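Local structure of nitrophorin Cim l NP (Cimex lectularius, 2IMQ) at residues W14-H18 with A43-F49; F210-P216 with R244-K248; V88-H94 with T120-Y125. The protein carries nitric oxide on its heme and delivers it to the victim of the feeding bed bug, resulting in vasodilation. All coordinates share one frame; numbering follows the deposited sequence.

In the fold
Two facing sheets make the DNase I-like beta-sandwich, and the three contacts sample different parts of it. Contact 1 pairs neighbouring strands of the six-stranded sheet at its heme end. Contact 3 spans from strand 84-91, next to 39-46 in that sheet, to strand 116-124 of the other. Contact 2 lies on strand 243-248, an outermost strand of this second sheet. The centres of contacts 1 and 3 are about 24 Å apart, yet both touch the heme: contact 1 beside the macrocycle, contact 3 at a propionate through Tyr89. Contact 2, its centre about 21 Å from that of either other contact, lies away from the heme site.

Contact 1: W14-H18 with A43-F49; sequences WNSGH and AVQGFGF. With HEM (protoporphyrin IX containing Fe), chain B.
Ala43 begins the pairing by accepting the amide of Trp14; its small methyl suits a buried place. Val44 forms a parallel bridge with Trp14, and both side chains point to the heme side of the sheet. Val44 CG1 lies 3.6 Å from the heme methyl CMB, while the indole brings Trp14 CZ3 to 3.4 Å from the vinyl carbon CBB; its NE1 is bonded to the carbonyl of His271. Gln45 donates its backbone N to Trp14 O. On the other face Asn15 and Gln45 both hold CG anti to the backbone N (chi1 -171° and 171°), which sets their amides side by side, the planes 36° apart. The amides pack without bonding to each other: Asn15 ND2 goes to Asp171. Gln45 O accepts two amides, Ser16 N at 2.9 Å nearly along the C=O axis and Gly17 N at 3.1 Å on a lone pair. This shared acceptor marks a beta bulge, a one-residue slip of register. The small Ser16 side chain touches the heme vinyl. Gly46 then meets Gly17 with CA atoms 3.7 Å apart, a closeness suited to residues without side chains; the positive phi of Gly17 by itself favours glycine. Phe47 N donates to Gly17 O, and Phe47 CB sits over one face of the His18 imidazole, 3.6 Å from its centroid in a CH-pi contact. Gly48 touches the heme vinyl CBC, and Phe49 brings its ring edge to the macrocycle, CD2 being 3.5 Å from heme C2C. Parallel pairing of this kind joins the two strands of a beta-alpha-beta unit, here with a bulge near their C-terminal ends; Trp14, Ser16, Val44, Gly48 and Phe49 line the heme pocket, the Phe49 side chain about 7 Å from that of the proximal ligand Cys60.

Contact 2: F210-P216 with R244-K248; sequences FDGWTEP and RALYK
Leu246 is the central bump, fitting a hollow among Phe210, Trp213 and Glu215. Its CD1 reaches Phe210 CD2 at 3.5 Å, CD2 packs on Glu215 CB, and CB lies beside Trp213 CE3; a branched leucine suits a hollow with several walls. Lys248, extended with CG anti to the backbone N (chi1 -166°), lays its chain across the indole. Its CD sits over the five-membered ring, 3.8 Å from the centroid, and NZ reaches Asp211 O at 2.7 Å within the type II turn from Phe210 to Trp213, where Gly212 takes positive phi. Thr214 and Tyr247 exchange two backbone bonds, and Thr214 CB covers one face of the tyrosine ring. A water accepts from Thr214 OG1 and donates to Gly212 O and Tyr247 O. Arg244 bends its chain to grip Glu215 side-on: NE to OE2 is 2.7 Å, NH2 to OE1 2.8 Å, both oxygens lying in the guanidinium plane. Glu215 OE2 also bonds the Tyr260 hydroxyl, and Arg244 NH1 forms a salt bridge with Asp199. Segment 210-216 runs antiparallel beside strand 243-248, with helix 201-206 packed on Phe210, Glu215 and Leu246, strand 165-169 flanking Trp213 and Tyr247, and strand 255-262 touching Pro216 and Tyr247.

Contact 3: V88-H94 with T120-Y125; sequences VYCLEKH and TSFTIY. With HEM (protoporphyrin IX containing Fe), chain B.
Val88 and Thr120 reach toward each other tip to tip across the interior of the beta-sandwich, where strands 84-91 and 116-124 of opposing sheets run nearly parallel, 16° apart, with their axes 9.4 Å from each other. At that spacing the backbones do not pair, and side chains fill most of the gap. The inner part is closely packed and apolar. Val88 splits its branches between two partners: CG2 meets the methyl CG2 of Thr120 at 3.9 Å, while CG1 comes to 3.7 Å from Phe122 CE2. Beta-branched residues suit this place because each offers a short, broad surface. The Thr120 hydroxyl is turned elsewhere, to Thr104. Farther along, Cys90 SG approaches the Phe122 ring obliquely and lies 4.0 Å from Ile124 CD1; the small thiol touches both the phenyl ring and the isoleucine tip. Phe131 and Leu76, one from each sheet, add to the packing round Phe122. Also buried, but on the heme side of strand 84-91, Tyr89 turns away toward helix 57-70 and donates OH to the heme propionate O2A at 2.6 Å.

Toward solvent the character changes. After Leu91 the chain enters a short 3-10 segment, in which Glu92 and Lys93 are exposed and Lys93 barely touches Tyr125. Polar atoms take over here, and His94 belongs to both regions: its CB approaches Ile124 CD1, and its NE2 is bonded to Asp38. On this side Tyr125, with CG anti to its carbonyl carbon (chi1 -53°), brings its hydroxyl to the imidazole. A water links His94 O to Tyr125 N, and His94 ND1 meets Tyr125 OH at the edge of the imidazole in a nearly straight hydrogen bond of 2.7 Å.

Contact 1: W14-H18 with A43-F49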
loop_
_atom_site.group_PDB
_atom_site.type_symbol
_atom_site.label_atom_id
_atom_site.label_comp_id
_atom_site.label_asym_id
_atom_site.label_seq_id
_atom_site.Cartn_x
_atom_site.Cartn_y
_atom_site.Cartn_z
ATOM N N TRP A 14 1.348 -0.832 -5.565
ATOM C CA TRP A 14 1.321 -0.511 -6.978
ATOM C C TRP A 14 -0.003 -0.912 -7.547
ATOM O O TRP A 14 -0.410 -2.072 -7.486
ATOM C CB TRP A 14 2.421 -1.284 -7.654
ATOM C CG TRP A 14 2.758 -0.884 -9.029
ATOM C CD1 TRP A 14 2.267 0.156 -9.771
ATOM C CD2 TRP A 14 3.808 -1.455 -9.781
ATOM N NE1 TRP A 14 2.910 0.188 -10.990
ATOM C CE2 TRP A 14 3.862 -0.796 -11.012
ATOM C CE3 TRP A 14 4.706 -2.496 -9.538
ATOM C CZ2 TRP A 14 4.793 -1.135 -11.977
ATOM C CZ3 TRP A 14 5.595 -2.826 -10.499
ATOM C CH2 TRP A 14 5.650 -2.148 -11.682
ATOM N N ASN A 15 -0.682 0.040 -8.143
ATOM C CA ASN A 15 -1.835 -0.260 -8.986
ATOM C C ASN A 15 -1.253 -0.655 -10.331
ATOM O O ASN A 15 -0.951 0.176 -11.221
ATOM C CB ASN A 15 -2.774 0.945 -9.066
ATOM C CG ASN A 15 -4.057 0.593 -9.747
ATOM O OD1 ASN A 15 -4.057 -0.346 -10.509
ATOM N ND2 ASN A 15 -5.161 1.306 -9.471
ATOM N N SER A 16 -1.024 -1.944 -10.428
ATOM C CA SER A 16 -0.278 -2.527 -11.537
ATOM C C SER A 16 -1.183 -3.033 -12.661
ATOM O O SER A 16 -0.708 -3.306 -13.784
ATOM C CB SER A 16 0.593 -3.658 -10.969
ATOM O OG SER A 16 -0.207 -4.532 -10.237
ATOM N N GLY A 17 -2.492 -3.145 -12.448
ATOM C CA GLY A 17 -3.387 -3.481 -13.553
ATOM C C GLY A 17 -3.183 -4.904 -14.017
ATOM O O GLY A 17 -3.218 -5.835 -13.199
ATOM N N HIS A 18 -2.946 -5.068 -15.330
ATOM C CA HIS A 18 -2.669 -6.377 -15.901
ATOM C C HIS A 18 -1.172 -6.650 -15.996
ATOM O O HIS A 18 -0.770 -7.683 -16.541
ATOM C CB HIS A 18 -3.334 -6.508 -17.295
ATOM C CG HIS A 18 -4.836 -6.508 -17.251
ATOM N ND1 HIS A 18 -5.591 -7.646 -17.451
ATOM C CD2 HIS A 18 -5.720 -5.509 -17.018
ATOM C CE1 HIS A 18 -6.876 -7.342 -17.356
ATOM N NE2 HIS A 18 -6.981 -6.052 -17.086
ATOM N N ALA A 43 1.670 -4.671 -1.714
ATOM C CA ALA A 43 0.260 -4.666 -2.065
ATOM C C ALA A 43 0.166 -4.299 -3.548
ATOM O O ALA A 43 0.800 -3.350 -4.040
ATOM C CB ALA A 43 -0.544 -3.662 -1.244
ATOM N N VAL A 44 -0.667 -5.018 -4.245
ATOM C CA VAL A 44 -0.965 -4.709 -5.637
ATOM C C VAL A 44 -2.460 -4.672 -5.871
ATOM O O VAL A 44 -3.241 -5.308 -5.160
ATOM C CB VAL A 44 -0.346 -5.682 -6.631
ATOM C CG1 VAL A 44 1.072 -5.510 -6.669
ATOM C CG2 VAL A 44 -0.695 -7.100 -6.325
ATOM N N GLN A 45 -2.850 -3.859 -6.855
ATOM C CA GLN A 45 -4.183 -3.799 -7.333
ATOM C C GLN A 45 -4.117 -4.012 -8.803
ATOM O O GLN A 45 -3.267 -3.469 -9.505
ATOM C CB GLN A 45 -4.795 -2.427 -7.040
ATOM C CG GLN A 45 -6.137 -2.241 -7.730
ATOM C CD GLN A 45 -6.872 -1.023 -7.342
ATOM O OE1 GLN A 45 -6.729 -0.495 -6.229
ATOM N NE2 GLN A 45 -7.740 -0.614 -8.250
ATOM N N GLY A 46 -5.094 -4.767 -9.301
ATOM C CA GLY A 46 -5.120 -5.056 -10.705
ATOM C C GLY A 46 -6.271 -5.961 -11.093
ATOM O O GLY A 46 -7.381 -5.891 -10.540
ATOM N N PHE A 47 -5.977 -6.815 -12.051
ATOM C CA PHE A 47 -7.036 -7.656 -12.643
ATOM C C PHE A 47 -6.563 -9.057 -12.906
ATOM O O PHE A 47 -5.477 -9.256 -13.443
ATOM C CB PHE A 47 -7.490 -7.064 -13.954
ATOM C CG PHE A 47 -8.204 -5.760 -13.797
ATOM C CD1 PHE A 47 -7.542 -4.564 -14.051
ATOM C CD2 PHE A 47 -9.516 -5.726 -13.320
ATOM C CE1 PHE A 47 -8.190 -3.338 -13.863
ATOM C CE2 PHE A 47 -10.183 -4.510 -13.140
ATOM C CZ PHE A 47 -9.517 -3.312 -13.407
ATOM N N GLY A 48 -7.415 -10.011 -12.551
ATOM C CA GLY A 48 -7.217 -11.415 -12.928
ATOM C C GLY A 48 -6.195 -12.175 -12.101
ATOM O O GLY A 48 -5.722 -13.233 -12.514
ATOM N N PHE A 49 -5.836 -11.690 -10.916
ATOM C CA PHE A 49 -4.810 -12.375 -10.136
ATOM C C PHE A 49 -5.128 -13.831 -9.792
ATOM O O PHE A 49 -4.266 -14.673 -9.940
ATOM C CB PHE A 49 -4.540 -11.656 -8.817
ATOM C CG PHE A 49 -4.020 -10.246 -8.982
ATOM C CD1 PHE A 49 -4.538 -9.229 -8.222
ATOM C CD2 PHE A 49 -2.995 -9.972 -9.858
ATOM C CE1 PHE A 49 -4.075 -7.947 -8.363
ATOM C CE2 PHE A 49 -2.474 -8.663 -9.955
ATOM C CZ PHE A 49 -3.045 -7.671 -9.212
HETATM C CHA HEM B . 2.013 -14.085 -5.710
HETATM C CHB HEM B . 3.621 -9.558 -6.360
HETATM C CHC HEM B . 1.317 -9.356 -10.582
HETATM C CHD HEM B . -0.556 -13.682 -9.863
HETATM C C1A HEM B . 2.680 -12.911 -5.512
HETATM C C2A HEM B . 3.544 -12.587 -4.401
HETATM C C3A HEM B . 3.951 -11.306 -4.589
HETATM C C4A HEM B . 3.392 -10.818 -5.816
HETATM C CMA HEM B . 4.902 -10.536 -3.690
HETATM C CAA HEM B . 3.945 -13.500 -3.220
HETATM C CBA HEM B . 5.308 -14.093 -3.670
HETATM C CGA HEM B . 5.837 -15.100 -2.659
HETATM O O1A HEM B . 5.369 -16.237 -2.663
HETATM O O2A HEM B . 6.779 -14.783 -1.891
HETATM C C1B HEM B . 3.146 -9.133 -7.562
HETATM C C2B HEM B . 3.433 -7.851 -8.158
HETATM C C3B HEM B . 2.809 -7.781 -9.328
HETATM C C4B HEM B . 2.114 -9.029 -9.517
HETATM C CMB HEM B . 4.311 -6.916 -7.405
HETATM C CAB HEM B . 2.770 -6.641 -10.334
HETATM C CBB HEM B . 3.716 -5.692 -10.343
HETATM C C1C HEM B . 0.623 -10.506 -10.826
HETATM C C2C HEM B . -0.246 -10.782 -11.943
HETATM C C3C HEM B . -0.705 -12.016 -11.757
HETATM C C4C HEM B . -0.267 -12.489 -10.481
HETATM C CMC HEM B . -0.426 -9.926 -13.201
HETATM C CAC HEM B . -1.634 -12.785 -12.686
HETATM C CBC HEM B . -2.845 -12.334 -13.007
HETATM C C1D HEM B . -0.071 -14.147 -8.661
HETATM C C2D HEM B . -0.494 -15.385 -8.052
HETATM C C3D HEM B . 0.312 -15.525 -6.802
HETATM C C4D HEM B . 1.141 -14.350 -6.726
HETATM C CMD HEM B . -1.518 -16.380 -8.598
HETATM C CAD HEM B . 0.176 -16.708 -5.828
HETATM C CBD HEM B . 0.751 -17.914 -6.553
HETATM C CGD HEM B . 0.986 -19.039 -5.593
HETATM O O1D HEM B . 1.460 -20.117 -6.077
HETATM O O2D HEM B . 0.695 -18.838 -4.378
HETATM N NA HEM B . 2.610 -11.826 -6.379
HETATM N NB HEM B . 2.318 -9.822 -8.403
HETATM N NC HEM B . 0.559 -11.547 -9.950
HETATM N ND HEM B . 0.877 -13.560 -7.832
HETATM FE FE HEM B . 1.697 -11.752 -8.218
#

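Contact 2: F210-P216 with R244-K248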
loop_
_atom_site.group_PDB
_atom_site.type_symbol
_atom_site.label_atom_id
_atom_site.label_comp_id
_atom_site.label_asym_id
_atom_site.label_seq_id
_atom_site.Cartn_x
_atom_site.Cartn_y
_atom_site.Cartn_z
ATOM N N PHE A 210 -10.828 6.861 7.271
ATOM C CA PHE A 210 -9.392 6.959 7.520
ATOM C C PHE A 210 -9.130 7.851 8.740
ATOM O O PHE A 210 -8.087 8.529 8.790
ATOM C CB PHE A 210 -8.601 7.412 6.274
ATOM C CG PHE A 210 -8.769 6.526 5.082
ATOM C CD1 PHE A 210 -9.513 6.946 3.975
ATOM C CD2 PHE A 210 -8.195 5.288 5.043
ATOM C CE1 PHE A 210 -9.652 6.091 2.905
ATOM C CE2 PHE A 210 -8.346 4.481 3.958
ATOM C CZ PHE A 210 -9.077 4.870 2.921
ATOM N N ASP A 211 -10.075 7.814 9.721
ATOM C CA ASP A 211 -10.041 8.621 10.930
ATOM C C ASP A 211 -8.740 8.401 11.652
ATOM O O ASP A 211 -8.492 7.283 12.053
ATOM C CB ASP A 211 -11.216 8.290 11.889
ATOM C CG ASP A 211 -11.436 9.351 12.907
ATOM O OD1 ASP A 211 -12.579 9.547 13.340
ATOM O OD2 ASP A 211 -10.515 10.092 13.325
ATOM N N GLY A 212 -7.894 9.444 11.848
ATOM C CA GLY A 212 -6.692 9.278 12.656
ATOM C C GLY A 212 -5.492 8.644 11.985
ATOM O O GLY A 212 -4.476 8.434 12.634
ATOM N N TRP A 213 -5.632 8.317 10.708
ATOM C CA TRP A 213 -4.555 7.743 9.933
ATOM C C TRP A 213 -3.727 8.864 9.363
ATOM O O TRP A 213 -4.252 9.920 8.973
ATOM C CB TRP A 213 -5.097 6.868 8.850
ATOM C CG TRP A 213 -5.734 5.570 9.277
ATOM C CD1 TRP A 213 -7.005 5.393 9.731
ATOM C CD2 TRP A 213 -5.123 4.288 9.267
ATOM N NE1 TRP A 213 -7.212 4.079 10.047
ATOM C CE2 TRP A 213 -6.064 3.373 9.749
ATOM C CE3 TRP A 213 -3.867 3.820 8.869
ATOM C CZ2 TRP A 213 -5.814 2.017 9.813
ATOM C CZ3 TRP A 213 -3.579 2.496 8.978
ATOM C CH2 TRP A 213 -4.550 1.574 9.417
ATOM N N THR A 214 -2.428 8.649 9.300
ATOM C CA THR A 214 -1.538 9.696 8.843
ATOM C C THR A 214 -0.871 9.242 7.597
ATOM O O THR A 214 -0.433 8.119 7.513
ATOM C CB THR A 214 -0.507 9.974 9.932
ATOM O OG1 THR A 214 -1.180 10.300 11.172
ATOM C CG2 THR A 214 0.394 11.124 9.582
ATOM N N GLU A 215 -0.680 10.162 6.664
ATOM C CA GLU A 215 0.159 9.905 5.520
ATOM C C GLU A 215 1.499 10.644 5.720
ATOM O O GLU A 215 1.527 11.779 6.165
ATOM C CB GLU A 215 -0.503 10.443 4.252
ATOM C CG GLU A 215 0.228 10.041 2.998
ATOM C CD GLU A 215 -0.450 10.436 1.713
ATOM O OE1 GLU A 215 -1.352 11.326 1.738
ATOM O OE2 GLU A 215 -0.115 9.822 0.651
ATOM N N PRO A 216 2.614 10.000 5.433
ATOM C CA PRO A 216 3.873 10.754 5.465
ATOM C C PRO A 216 3.809 11.936 4.504
ATOM O O PRO A 216 3.005 11.948 3.558
ATOM C CB PRO A 216 4.885 9.747 4.959
ATOM C CG PRO A 216 4.307 8.443 5.257
ATOM C CD PRO A 216 2.789 8.631 4.923
ATOM N N ARG A 244 -0.954 4.995 -1.994
ATOM C CA ARG A 244 -0.715 5.721 -0.793
ATOM C C ARG A 244 -0.301 4.760 0.283
ATOM O O ARG A 244 -0.631 3.581 0.264
ATOM C CB ARG A 244 -1.982 6.490 -0.309
ATOM C CG ARG A 244 -2.725 7.231 -1.400
ATOM C CD ARG A 244 -2.004 8.432 -1.996
ATOM N NE ARG A 244 -2.122 9.616 -1.186
ATOM C CZ ARG A 244 -3.060 10.535 -1.326
ATOM N NH1 ARG A 244 -3.982 10.440 -2.289
ATOM N NH2 ARG A 244 -3.098 11.554 -0.469
ATOM N N ALA A 245 0.403 5.303 1.269
ATOM C CA ALA A 245 0.687 4.593 2.533
ATOM C C ALA A 245 0.237 5.424 3.689
ATOM O O ALA A 245 0.640 6.585 3.823
ATOM C CB ALA A 245 2.197 4.318 2.664
ATOM N N LEU A 246 -0.604 4.837 4.518
ATOM C CA LEU A 246 -1.108 5.480 5.719
ATOM C C LEU A 246 -0.663 4.633 6.900
ATOM O O LEU A 246 -0.520 3.413 6.825
ATOM C CB LEU A 246 -2.635 5.524 5.734
ATOM C CG LEU A 246 -3.283 6.169 4.563
ATOM C CD1 LEU A 246 -4.799 6.106 4.738
ATOM C CD2 LEU A 246 -2.778 7.592 4.328
ATOM N N TYR A 247 -0.451 5.301 8.028
ATOM C CA TYR A 247 -0.048 4.615 9.256
ATOM C C TYR A 247 -0.759 5.145 10.464
ATOM O O TYR A 247 -1.204 6.278 10.476
ATOM C CB TYR A 247 1.462 4.751 9.484
ATOM C CG TYR A 247 1.995 6.125 9.741
ATOM C CD1 TYR A 247 2.198 6.603 11.061
ATOM C CD2 TYR A 247 2.308 6.981 8.731
ATOM C CE1 TYR A 247 2.708 7.888 11.311
ATOM C CE2 TYR A 247 2.845 8.239 8.984
ATOM C CZ TYR A 247 3.029 8.699 10.250
ATOM O OH TYR A 247 3.562 9.983 10.421
ATOM N N LYS A 248 -0.825 4.292 11.484
ATOM C CA LYS A 248 -1.461 4.656 12.741
ATOM C C LYS A 248 -0.984 3.668 13.772
ATOM O O LYS A 248 -0.661 2.535 13.461
ATOM C CB LYS A 248 -3.004 4.506 12.616
ATOM C CG LYS A 248 -3.881 5.122 13.667
ATOM C CD LYS A 248 -5.352 4.990 13.234
ATOM C CE LYS A 248 -6.225 5.562 14.321
ATOM N NZ LYS A 248 -7.615 5.550 13.993
HETATM O O HOH W 1 -1.766 8.176 12.453
#

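Contact 3: V88-H94 with T120-Y125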
loop_
_atom_site.group_PDB
_atom_site.type_symbol
_atom_site.label_atom_id
_atom_site.label_comp_id
_atom_site.label_asym_id
_atom_site.label_seq_id
_atom_site.Cartn_x
_atom_site.Cartn_y
_atom_site.Cartn_z
ATOM N N VAL A 88 3.041 -10.230 3.157
ATOM C CA VAL A 88 3.806 -9.715 4.260
ATOM C C VAL A 88 4.972 -10.668 4.535
ATOM O O VAL A 88 4.733 -11.870 4.665
ATOM C CB VAL A 88 2.935 -9.524 5.527
ATOM C CG1 VAL A 88 3.748 -8.928 6.604
ATOM C CG2 VAL A 88 1.744 -8.598 5.204
ATOM N N TYR A 89 6.164 -10.107 4.632
ATOM C CA TYR A 89 7.380 -10.836 4.969
ATOM C C TYR A 89 7.936 -10.269 6.257
ATOM O O TYR A 89 7.837 -9.073 6.546
ATOM C CB TYR A 89 8.445 -10.632 3.876
ATOM C CG TYR A 89 8.071 -11.073 2.524
ATOM C CD1 TYR A 89 7.536 -10.178 1.626
ATOM C CD2 TYR A 89 8.246 -12.374 2.106
ATOM C CE1 TYR A 89 7.203 -10.569 0.346
ATOM C CE2 TYR A 89 7.920 -12.769 0.827
ATOM C CZ TYR A 89 7.393 -11.848 -0.077
ATOM O OH TYR A 89 7.012 -12.235 -1.332
ATOM N N CYS A 90 8.582 -11.155 7.048
ATOM C CA CYS A 90 9.247 -10.699 8.238
ATOM C C CYS A 90 10.532 -11.473 8.398
ATOM O O CYS A 90 10.576 -12.635 8.037
ATOM C CB CYS A 90 8.350 -10.912 9.456
ATOM S SG CYS A 90 8.985 -10.339 11.091
ATOM N N LEU A 91 11.562 -10.829 8.909
ATOM C CA LEU A 91 12.815 -11.579 9.182
ATOM C C LEU A 91 12.506 -12.722 10.122
ATOM O O LEU A 91 11.858 -12.538 11.158
ATOM C CB LEU A 91 13.892 -10.667 9.733
ATOM C CG LEU A 91 14.550 -9.668 8.767
ATOM C CD1 LEU A 91 15.465 -8.768 9.503
ATOM C CD2 LEU A 91 15.229 -10.327 7.605
ATOM N N GLU A 92 12.948 -13.911 9.726
ATOM C CA GLU A 92 12.704 -15.113 10.504
ATOM C C GLU A 92 13.176 -14.988 11.961
ATOM O O GLU A 92 12.552 -15.528 12.852
ATOM C CB GLU A 92 13.406 -16.282 9.812
ATOM C CG GLU A 92 13.472 -17.563 10.616
ATOM C CD GLU A 92 12.118 -18.094 10.996
ATOM O OE1 GLU A 92 11.167 -17.896 10.198
ATOM O OE2 GLU A 92 12.018 -18.697 12.093
ATOM N N LYS A 93 14.237 -14.244 12.201
ATOM C CA LYS A 93 14.763 -14.100 13.567
ATOM C C LYS A 93 13.785 -13.462 14.578
ATOM O O LYS A 93 13.954 -13.596 15.766
ATOM C CB LYS A 93 16.093 -13.355 13.548
ATOM C CG LYS A 93 15.974 -11.912 13.200
ATOM C CD LYS A 93 17.230 -11.157 13.531
ATOM C CE LYS A 93 17.222 -9.800 12.876
ATOM N NZ LYS A 93 18.577 -9.214 12.817
ATOM N N HIS A 94 12.725 -12.796 14.116
ATOM C CA HIS A 94 11.794 -12.147 15.034
ATOM C C HIS A 94 10.620 -13.044 15.435
ATOM O O HIS A 94 9.825 -12.685 16.307
ATOM C CB HIS A 94 11.258 -10.887 14.364
ATOM C CG HIS A 94 12.313 -9.882 14.050
ATOM N ND1 HIS A 94 13.285 -9.500 14.950
ATOM C CD2 HIS A 94 12.512 -9.131 12.946
ATOM C CE1 HIS A 94 14.040 -8.563 14.412
ATOM N NE2 HIS A 94 13.577 -8.309 13.199
ATOM N N THR A 120 -3.867 -8.413 7.006
ATOM C CA THR A 120 -2.979 -9.451 7.577
ATOM C C THR A 120 -2.349 -8.879 8.802
ATOM O O THR A 120 -1.765 -7.794 8.787
ATOM C CB THR A 120 -1.927 -9.843 6.520
ATOM O OG1 THR A 120 -2.563 -10.534 5.451
ATOM C CG2 THR A 120 -0.854 -10.773 7.084
ATOM N N SER A 121 -2.419 -9.649 9.908
ATOM C CA SER A 121 -1.935 -9.204 11.189
ATOM C C SER A 121 -1.081 -10.300 11.848
ATOM O O SER A 121 -1.275 -11.462 11.620
ATOM C CB SER A 121 -3.101 -8.882 12.147
ATOM O OG SER A 121 -3.945 -7.866 11.612
ATOM N N PHE A 122 -0.195 -9.877 12.694
ATOM C CA PHE A 122 0.750 -10.807 13.404
ATOM C C PHE A 122 1.421 -10.089 14.529
ATOM O O PHE A 122 1.486 -8.853 14.588
ATOM C CB PHE A 122 1.802 -11.354 12.415
ATOM C CG PHE A 122 2.756 -10.303 11.899
ATOM C CD1 PHE A 122 3.949 -10.092 12.538
ATOM C CD2 PHE A 122 2.459 -9.535 10.746
ATOM C CE1 PHE A 122 4.819 -9.143 12.120
ATOM C CE2 PHE A 122 3.345 -8.557 10.313
ATOM C CZ PHE A 122 4.515 -8.357 10.993
ATOM N N THR A 123 1.926 -10.882 15.478
ATOM C CA THR A 123 2.520 -10.305 16.643
ATOM C C THR A 123 3.961 -10.736 16.761
ATOM O O THR A 123 4.276 -11.915 16.631
ATOM C CB THR A 123 1.738 -10.824 17.874
ATOM O OG1 THR A 123 0.424 -10.239 17.887
ATOM C CG2 THR A 123 2.401 -10.394 19.153
ATOM N N ILE A 124 4.838 -9.772 17.017
ATOM C CA ILE A 124 6.232 -10.037 17.350
ATOM C C ILE A 124 6.599 -9.186 18.538
ATOM O O ILE A 124 6.211 -8.029 18.638
ATOM C CB ILE A 124 7.241 -9.851 16.147
ATOM C CG1 ILE A 124 7.113 -8.484 15.486
ATOM C CG2 ILE A 124 6.991 -10.925 15.140
ATOM C CD1 ILE A 124 8.203 -8.219 14.436
ATOM N N TYR A 125 7.328 -9.794 19.481
ATOM C CA TYR A 125 7.737 -9.107 20.687
ATOM C C TYR A 125 6.546 -8.516 21.428
ATOM O O TYR A 125 6.603 -7.401 21.970
ATOM C CB TYR A 125 8.801 -8.074 20.365
ATOM C CG TYR A 125 9.976 -8.642 19.598
ATOM C CD1 TYR A 125 10.210 -8.305 18.266
ATOM C CD2 TYR A 125 10.898 -9.496 20.218
ATOM C CE1 TYR A 125 11.274 -8.808 17.577
ATOM C CE2 TYR A 125 11.982 -10.013 19.524
ATOM C CZ TYR A 125 12.181 -9.667 18.216
ATOM O OH TYR A 125 13.276 -10.162 17.542
HETATM C CHA HEM B . 2.013 -14.085 -5.710
HETATM C CHB HEM B . 3.621 -9.558 -6.360
HETATM C CHC HEM B . 1.317 -9.356 -10.582
HETATM C CHD HEM B . -0.556 -13.682 -9.863
HETATM C C1A HEM B . 2.680 -12.911 -5.512
HETATM C C2A HEM B . 3.544 -12.587 -4.401
HETATM C C3A HEM B . 3.951 -11.306 -4.589
HETATM C C4A HEM B . 3.392 -10.818 -5.816
HETATM C CMA HEM B . 4.902 -10.536 -3.690
HETATM C CAA HEM B . 3.945 -13.500 -3.220
HETATM C CBA HEM B . 5.308 -14.093 -3.670
HETATM C CGA HEM B . 5.837 -15.100 -2.659
HETATM O O1A HEM B . 5.369 -16.237 -2.663
HETATM O O2A HEM B . 6.779 -14.783 -1.891
HETATM C C1B HEM B . 3.146 -9.133 -7.562
HETATM C C2B HEM B . 3.433 -7.851 -8.158
HETATM C C3B HEM B . 2.809 -7.781 -9.328
HETATM C C4B HEM B . 2.114 -9.029 -9.517
HETATM C CMB HEM B . 4.311 -6.916 -7.405
HETATM C CAB HEM B . 2.770 -6.641 -10.334
HETATM C CBB HEM B . 3.716 -5.692 -10.343
HETATM C C1C HEM B . 0.623 -10.506 -10.826
HETATM C C2C HEM B . -0.246 -10.782 -11.943
HETATM C C3C HEM B . -0.705 -12.016 -11.757
HETATM C C4C HEM B . -0.267 -12.489 -10.481
HETATM C CMC HEM B . -0.426 -9.926 -13.201
HETATM C CAC HEM B . -1.634 -12.785 -12.686
HETATM C CBC HEM B . -2.845 -12.334 -13.007
HETATM C C1D HEM B . -0.071 -14.147 -8.661
HETATM C C2D HEM B . -0.494 -15.385 -8.052
HETATM C C3D HEM B . 0.312 -15.525 -6.802
HETATM C C4D HEM B . 1.141 -14.350 -6.726
HETATM C CMD HEM B . -1.518 -16.380 -8.598
HETATM C CAD HEM B . 0.176 -16.708 -5.828
HETATM C CBD HEM B . 0.751 -17.914 -6.553
HETATM C CGD HEM B . 0.986 -19.039 -5.593
HETATM O O1D HEM B . 1.460 -20.117 -6.077
HETATM O O2D HEM B . 0.695 -18.838 -4.378
HETATM N NA HEM B . 2.610 -11.826 -6.379
HETATM N NB HEM B . 2.318 -9.822 -8.403
HETATM N NC HEM B . 0.559 -11.547 -9.950
HETATM N ND HEM B . 0.877 -13.560 -7.832
HETATM FE FE HEM B . 1.697 -11.752 -8.218
HETATM O O HOH W 2 8.305 -12.380 18.582
#